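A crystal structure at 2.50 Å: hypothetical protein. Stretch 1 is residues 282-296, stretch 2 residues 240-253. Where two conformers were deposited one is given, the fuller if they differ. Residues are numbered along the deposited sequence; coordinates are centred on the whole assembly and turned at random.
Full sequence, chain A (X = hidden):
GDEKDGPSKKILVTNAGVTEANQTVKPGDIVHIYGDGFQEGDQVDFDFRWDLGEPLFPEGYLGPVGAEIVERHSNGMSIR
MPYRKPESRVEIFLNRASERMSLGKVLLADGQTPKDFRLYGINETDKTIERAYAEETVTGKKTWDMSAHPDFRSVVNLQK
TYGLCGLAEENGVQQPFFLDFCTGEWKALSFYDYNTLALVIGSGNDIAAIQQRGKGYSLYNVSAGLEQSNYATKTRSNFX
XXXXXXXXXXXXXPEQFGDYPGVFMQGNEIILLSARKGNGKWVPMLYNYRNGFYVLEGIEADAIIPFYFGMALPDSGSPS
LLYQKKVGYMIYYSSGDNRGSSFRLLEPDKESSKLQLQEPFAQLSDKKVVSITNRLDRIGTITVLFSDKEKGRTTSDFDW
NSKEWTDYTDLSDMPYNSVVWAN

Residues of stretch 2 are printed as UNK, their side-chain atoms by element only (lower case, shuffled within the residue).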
# COMPACT_ATOMS: atom_id res chain seq x y z
N TRP A 282 -21.68 25.81 28.88
CA TRP A 282 -20.64 24.92 28.37
C TRP A 282 -19.35 25.69 28.09
O TRP A 282 -19.39 26.85 27.69
CB TRP A 282 -21.10 24.23 27.08
CG TRP A 282 -22.30 23.32 27.22
CD1 TRP A 282 -23.58 23.69 27.49
CD2 TRP A 282 -22.32 21.90 27.04
NE1 TRP A 282 -24.40 22.59 27.52
CE2 TRP A 282 -23.66 21.48 27.24
CE3 TRP A 282 -21.35 20.94 26.73
CZ2 TRP A 282 -24.04 20.14 27.15
CZ3 TRP A 282 -21.73 19.61 26.64
CH2 TRP A 282 -23.06 19.22 26.85
N VAL A 283 -18.21 25.03 28.27
CA VAL A 283 -16.91 25.62 27.95
C VAL A 283 -16.08 24.68 27.07
O VAL A 283 -16.20 23.46 27.19
CB VAL A 283 -16.09 25.97 29.21
CG1 VAL A 283 -16.79 27.04 30.03
CG2 VAL A 283 -15.82 24.73 30.06
N PRO A 284 -15.24 25.24 26.19
CA PRO A 284 -14.29 24.42 25.46
C PRO A 284 -13.09 24.08 26.35
O PRO A 284 -12.61 24.93 27.10
CB PRO A 284 -13.87 25.30 24.29
CG PRO A 284 -14.11 26.70 24.74
CD PRO A 284 -15.13 26.67 25.84
N MSE A 285 -12.63 22.83 26.26
CA MSE A 285 -11.52 22.34 27.07
C MSE A 285 -10.59 21.59 26.18
O MSE A 285 -11.01 20.68 25.46
CB MSE A 285 -12.13 21.47 28.18
CG MSE A 285 -11.17 20.48 28.83
SE MSE A 285 -10.45 21.21 30.50
CE MSE A 285 -12.12 21.46 31.50
N LEU A 286 -9.31 21.96 26.21
CA LEU A 286 -8.29 21.26 25.42
C LEU A 286 -7.51 20.29 26.30
O LEU A 286 -7.34 20.51 27.50
CB LEU A 286 -7.33 22.26 24.78
CG LEU A 286 -7.97 23.26 23.81
CD1 LEU A 286 -6.91 24.21 23.26
CD2 LEU A 286 -8.70 22.55 22.69
N TYR A 287 -7.03 19.21 25.68
CA TYR A 287 -6.24 18.21 26.38
C TYR A 287 -5.01 17.84 25.56
O TYR A 287 -5.11 17.49 24.38
CB TYR A 287 -7.09 16.97 26.68
CG TYR A 287 -6.30 15.77 27.19
CD1 TYR A 287 -5.86 15.72 28.50
CD2 TYR A 287 -6.01 14.70 26.35
CE1 TYR A 287 -5.15 14.62 28.97
CE2 TYR A 287 -5.29 13.61 26.81
CZ TYR A 287 -4.87 13.57 28.12
OH TYR A 287 -4.16 12.48 28.58
N ASN A 288 -3.85 17.94 26.20
CA ASN A 288 -2.57 17.55 25.61
C ASN A 288 -2.03 16.41 26.45
O ASN A 288 -1.80 16.58 27.65
CB ASN A 288 -1.61 18.75 25.64
CG ASN A 288 -0.31 18.48 24.91
OD1 ASN A 288 0.12 17.34 24.76
ND2 ASN A 288 0.35 19.55 24.47
N TYR A 289 -1.82 15.24 25.84
CA TYR A 289 -1.40 14.05 26.61
C TYR A 289 -0.01 14.19 27.24
O TYR A 289 0.34 13.39 28.11
CB TYR A 289 -1.52 12.75 25.79
CG TYR A 289 -0.68 12.65 24.52
CD1 TYR A 289 0.71 12.60 24.57
CD2 TYR A 289 -1.29 12.57 23.27
CE1 TYR A 289 1.47 12.50 23.41
CE2 TYR A 289 -0.54 12.46 22.11
CZ TYR A 289 0.84 12.43 22.19
OH TYR A 289 1.57 12.33 21.03
N ARG A 290 0.76 15.19 26.80
CA ARG A 290 2.06 15.49 27.39
C ARG A 290 2.00 16.55 28.48
O ARG A 290 2.84 16.56 29.37
CB ARG A 290 3.04 15.95 26.32
CG ARG A 290 3.29 14.95 25.20
CD ARG A 290 4.65 15.16 24.53
NE ARG A 290 5.23 16.47 24.82
CZ ARG A 290 6.13 16.73 25.78
NH1 ARG A 290 6.59 15.77 26.58
NH2 ARG A 290 6.56 17.98 25.94
N ASN A 291 1.01 17.45 28.41
CA ASN A 291 0.92 18.61 29.34
C ASN A 291 -0.33 18.70 30.22
O ASN A 291 -0.32 19.39 31.23
CB ASN A 291 1.02 19.92 28.56
CG ASN A 291 2.35 20.06 27.84
OD1 ASN A 291 3.36 19.48 28.24
ND2 ASN A 291 2.35 20.84 26.76
N GLY A 292 -1.41 18.03 29.83
CA GLY A 292 -2.63 17.98 30.63
C GLY A 292 -3.78 18.81 30.07
O GLY A 292 -3.85 19.06 28.87
N PHE A 293 -4.68 19.22 30.97
CA PHE A 293 -5.89 19.93 30.59
C PHE A 293 -5.71 21.43 30.71
O PHE A 293 -5.01 21.91 31.60
CB PHE A 293 -7.05 19.51 31.50
CG PHE A 293 -7.42 18.06 31.41
CD1 PHE A 293 -6.79 17.12 32.21
CD2 PHE A 293 -8.41 17.64 30.53
CE1 PHE A 293 -7.14 15.78 32.13
CE2 PHE A 293 -8.76 16.30 30.45
CZ PHE A 293 -8.12 15.37 31.25
N TYR A 294 -6.36 22.18 29.82
CA TYR A 294 -6.50 23.62 29.99
C TYR A 294 -7.75 24.14 29.28
O TYR A 294 -8.11 23.67 28.20
CB TYR A 294 -5.25 24.39 29.54
CG TYR A 294 -4.60 23.93 28.24
CD1 TYR A 294 -3.71 22.85 28.22
CD2 TYR A 294 -4.83 24.62 27.04
CE1 TYR A 294 -3.10 22.44 27.04
CE2 TYR A 294 -4.22 24.21 25.86
CZ TYR A 294 -3.36 23.12 25.86
OH TYR A 294 -2.75 22.72 24.69
N VAL A 295 -8.42 25.09 29.93
CA VAL A 295 -9.65 25.66 29.42
C VAL A 295 -9.30 26.68 28.35
O VAL A 295 -8.40 27.50 28.54
CB VAL A 295 -10.45 26.38 30.53
CG1 VAL A 295 -11.76 26.95 29.98
CG2 VAL A 295 -10.73 25.43 31.69
N LEU A 296 -9.99 26.63 27.21
CA LEU A 296 -9.85 27.65 26.19
C LEU A 296 -10.68 28.85 26.63
O LEU A 296 -11.89 28.88 26.46
CB LEU A 296 -10.29 27.12 24.83
CG LEU A 296 -10.11 28.07 23.64
CD1 LEU A 296 -8.64 28.42 23.44
CD2 LEU A 296 -10.69 27.45 22.38
N UNK A 240 -2.73 2.26 27.79
CA UNK A 240 -2.48 3.67 28.04
C UNK A 240 -1.20 4.15 27.36
O UNK A 240 -0.33 3.34 27.05
c UNK A 240 -1.83 2.38 29.94
c UNK A 240 -2.49 1.43 28.98
c UNK A 240 -2.31 3.74 29.56
N UNK A 241 -1.10 5.46 27.14
CA UNK A 241 0.11 6.06 26.60
C UNK A 241 1.14 6.12 27.69
O UNK A 241 0.79 6.26 28.86
c UNK A 241 -1.13 7.53 24.96
se UNK A 241 -0.08 7.43 23.30
c UNK A 241 0.22 9.37 23.23
c UNK A 241 -0.18 7.48 26.15
N UNK A 242 2.43 6.05 27.33
CA UNK A 242 3.50 6.23 28.30
C UNK A 242 3.72 7.71 28.62
O UNK A 242 4.78 8.25 28.34
c UNK A 242 4.46 5.98 26.16
c UNK A 242 2.97 5.83 25.97
c UNK A 242 4.71 5.65 27.58
N UNK A 243 2.69 8.34 29.17
CA UNK A 243 2.74 9.75 29.52
C UNK A 243 2.25 9.91 30.95
O UNK A 243 1.57 9.03 31.46
c UNK A 243 1.87 10.58 28.57
c UNK A 243 3.59 11.03 26.74
c UNK A 243 2.24 10.43 27.10
o UNK A 243 4.13 10.68 25.67
o UNK A 243 4.12 11.85 27.53
N UNK A 244 2.58 11.04 31.60
CA UNK A 244 2.10 11.21 32.96
C UNK A 244 0.58 11.30 33.04
O UNK A 244 -0.08 11.51 32.02
c UNK A 244 3.31 12.22 31.12
c UNK A 244 2.74 12.53 33.42
c UNK A 244 3.78 12.86 32.39
N UNK A 245 0.04 11.13 34.24
CA UNK A 245 -1.38 11.31 34.49
C UNK A 245 -1.62 12.77 34.84
O UNK A 245 -0.77 13.41 35.46
n UNK A 245 -1.40 6.91 36.64
c UNK A 245 -1.70 8.94 35.36
o UNK A 245 -2.86 8.44 37.40
c UNK A 245 -1.85 10.43 35.64
c UNK A 245 -2.03 8.07 36.56
N UNK A 246 -2.78 13.29 34.45
CA UNK A 246 -3.13 14.67 34.76
C UNK A 246 -4.49 14.78 35.44
O UNK A 246 -5.44 14.10 35.06
c UNK A 246 -1.74 15.64 32.89
c UNK A 246 -0.79 16.49 33.46
c UNK A 246 -3.11 15.52 33.49
c UNK A 246 0.81 15.87 31.80
c UNK A 246 0.48 16.60 32.93
c UNK A 246 -1.39 14.91 31.77
c UNK A 246 -0.12 15.02 31.22
N UNK A 247 -4.55 15.64 36.46
CA UNK A 247 -5.81 15.98 37.12
C UNK A 247 -6.57 16.99 36.27
O UNK A 247 -5.99 17.70 35.45
o UNK A 247 -4.00 15.15 41.12
c UNK A 247 -5.56 16.59 38.51
c UNK A 247 -4.61 14.84 40.07
o UNK A 247 -4.27 13.90 39.33
c UNK A 247 -5.83 15.65 39.67
N UNK A 248 -7.88 17.03 36.49
CA UNK A 248 -8.73 18.06 35.90
C UNK A 248 -8.41 19.40 36.56
O UNK A 248 -7.97 19.44 37.71
c UNK A 248 -10.72 16.49 35.38
c UNK A 248 -10.81 16.76 33.89
c UNK A 248 -10.20 17.73 36.11
c UNK A 248 -12.07 16.08 35.94
N UNK A 249 -8.65 20.52 35.84
CA UNK A 249 -8.44 21.82 36.48
C UNK A 249 -9.42 22.05 37.63
O UNK A 249 -10.48 21.41 37.67
c UNK A 249 -8.74 22.02 34.07
c UNK A 249 -8.70 22.82 35.34
c UNK A 249 -9.16 20.64 34.47
N UNK A 250 -9.06 22.94 38.56
CA UNK A 250 -9.91 23.23 39.72
C UNK A 250 -11.34 23.54 39.32
O UNK A 250 -11.57 24.28 38.35
c UNK A 250 -8.27 24.01 41.53
o UNK A 250 -7.48 24.83 43.62
c UNK A 250 -9.35 24.40 40.53
o UNK A 250 -8.23 26.31 42.18
c UNK A 250 -7.97 25.13 42.51
N UNK A 251 -12.30 22.96 40.04
CA UNK A 251 -13.72 23.19 39.80
C UNK A 251 -14.38 22.07 39.03
O UNK A 251 -15.52 21.70 39.30
N UNK A 252 -13.65 21.50 38.06
CA UNK A 252 -14.23 20.52 37.15
C UNK A 252 -14.31 19.11 37.73
O UNK A 252 -13.43 18.70 38.48
c UNK A 252 -12.83 22.86 35.19
c UNK A 252 -14.70 21.84 34.09
c UNK A 252 -13.02 24.01 34.45
c UNK A 252 -14.89 22.99 33.35
c UNK A 252 -13.46 20.51 35.83
c UNK A 252 -14.05 24.07 33.53
c UNK A 252 -13.66 21.75 35.01
N UNK A 253 -15.36 18.39 37.34
CA UNK A 253 -15.62 17.03 37.81
C UNK A 253 -15.99 16.13 36.63
O UNK A 253 -16.50 16.61 35.62
o UNK A 253 -17.93 17.61 38.29
c UNK A 253 -16.76 17.02 38.85
c UNK A 253 -16.35 17.79 40.10
O HOH W 1 -1.96 12.30 29.97

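Position 240 carries three carbons that close a ring onto its own backbone N and touch nothing on stretch 1: Pro240. At position 241 there is an unbranched chain of two carbons, a selenium and a terminal carbon, whose CA-to-CB bond points toward stretch 1, and that last carbon sits over one face of the Tyr289 ring; this is selenomethionine, Met241, whose CE lies 3.3 Å from Tyr289 CZ. Position 242, again three carbons closed onto N and out of reach, is Pro242. Position 243 has three carbons, the third bearing two oxygens, hence Glu243; its CB packs 3.2 Å from Tyr289 O and its CG 3.7 Å from Tyr289 CD1, so the aliphatic part makes the close approach.

Position 244 is a third ring of three carbons on N, Pro244, with only a slight part in the contact. Position 245 has three carbons ending in one oxygen and one nitrogen; its CA-to-CB bond points away, and no side-chain atom reaches stretch 1: Gln245, its OE1 bonded elsewhere in the structure. At position 246 one carbon leads to a six-carbon ring without a hydroxyl, which identifies Phe246. Gly292 CA lies over one face of this ring, 3.4 Å from Phe246 CG, while Arg290 O meets its edge 3.2 Å from Phe246 CZ. A CB on Gly292 would come 2.9 Å from Phe246 CD1, a clash.

Position 247, three carbons with two terminal oxygens, directs its CB away and is Glu247; its backbone O nevertheless lies 3.4 Å from Phe293 CD1. Four carbons forked at the second mark position 248 as Leu248, whose CD2 covers one face of the Phe293 ring, 4.0 Å from Phe293 CZ. Position 249, three carbons closed onto N, is Pro249; its CD is 3.8 Å from Phe293 CB and its CG 4.0 Å from Met285 SE. Position 250, an unbranched acid of three carbons and two oxygens, is Glu250, out of reach. Position 251 has no side chain, and its backbone angles call for glycine: Gly251. Position 252, one carbon and a six-carbon ring, is Phe252, with Met285 CE over one face, 3.7 Å from Phe252 CE1. Position 253, one carbon bearing an oxygen and a carbon, is Thr253.

No direct hydrogen bond joins the stretches. The irregular segment instead packs apolar groups against the hairpin, burying 683 Å². Beside the 289-291 loop, a water donates to Pro244 O (2.9 Å) and Tyr289 O (3.2 Å) and accepts from Tyr287 OH (2.6 Å). Farther along, the type II turn from Pro249 to Phe252 brings the Phe252 ring back among Val283, Met285 and Val295.

Stretch 2, residues 240-253: PMPEPQFELPEGFT
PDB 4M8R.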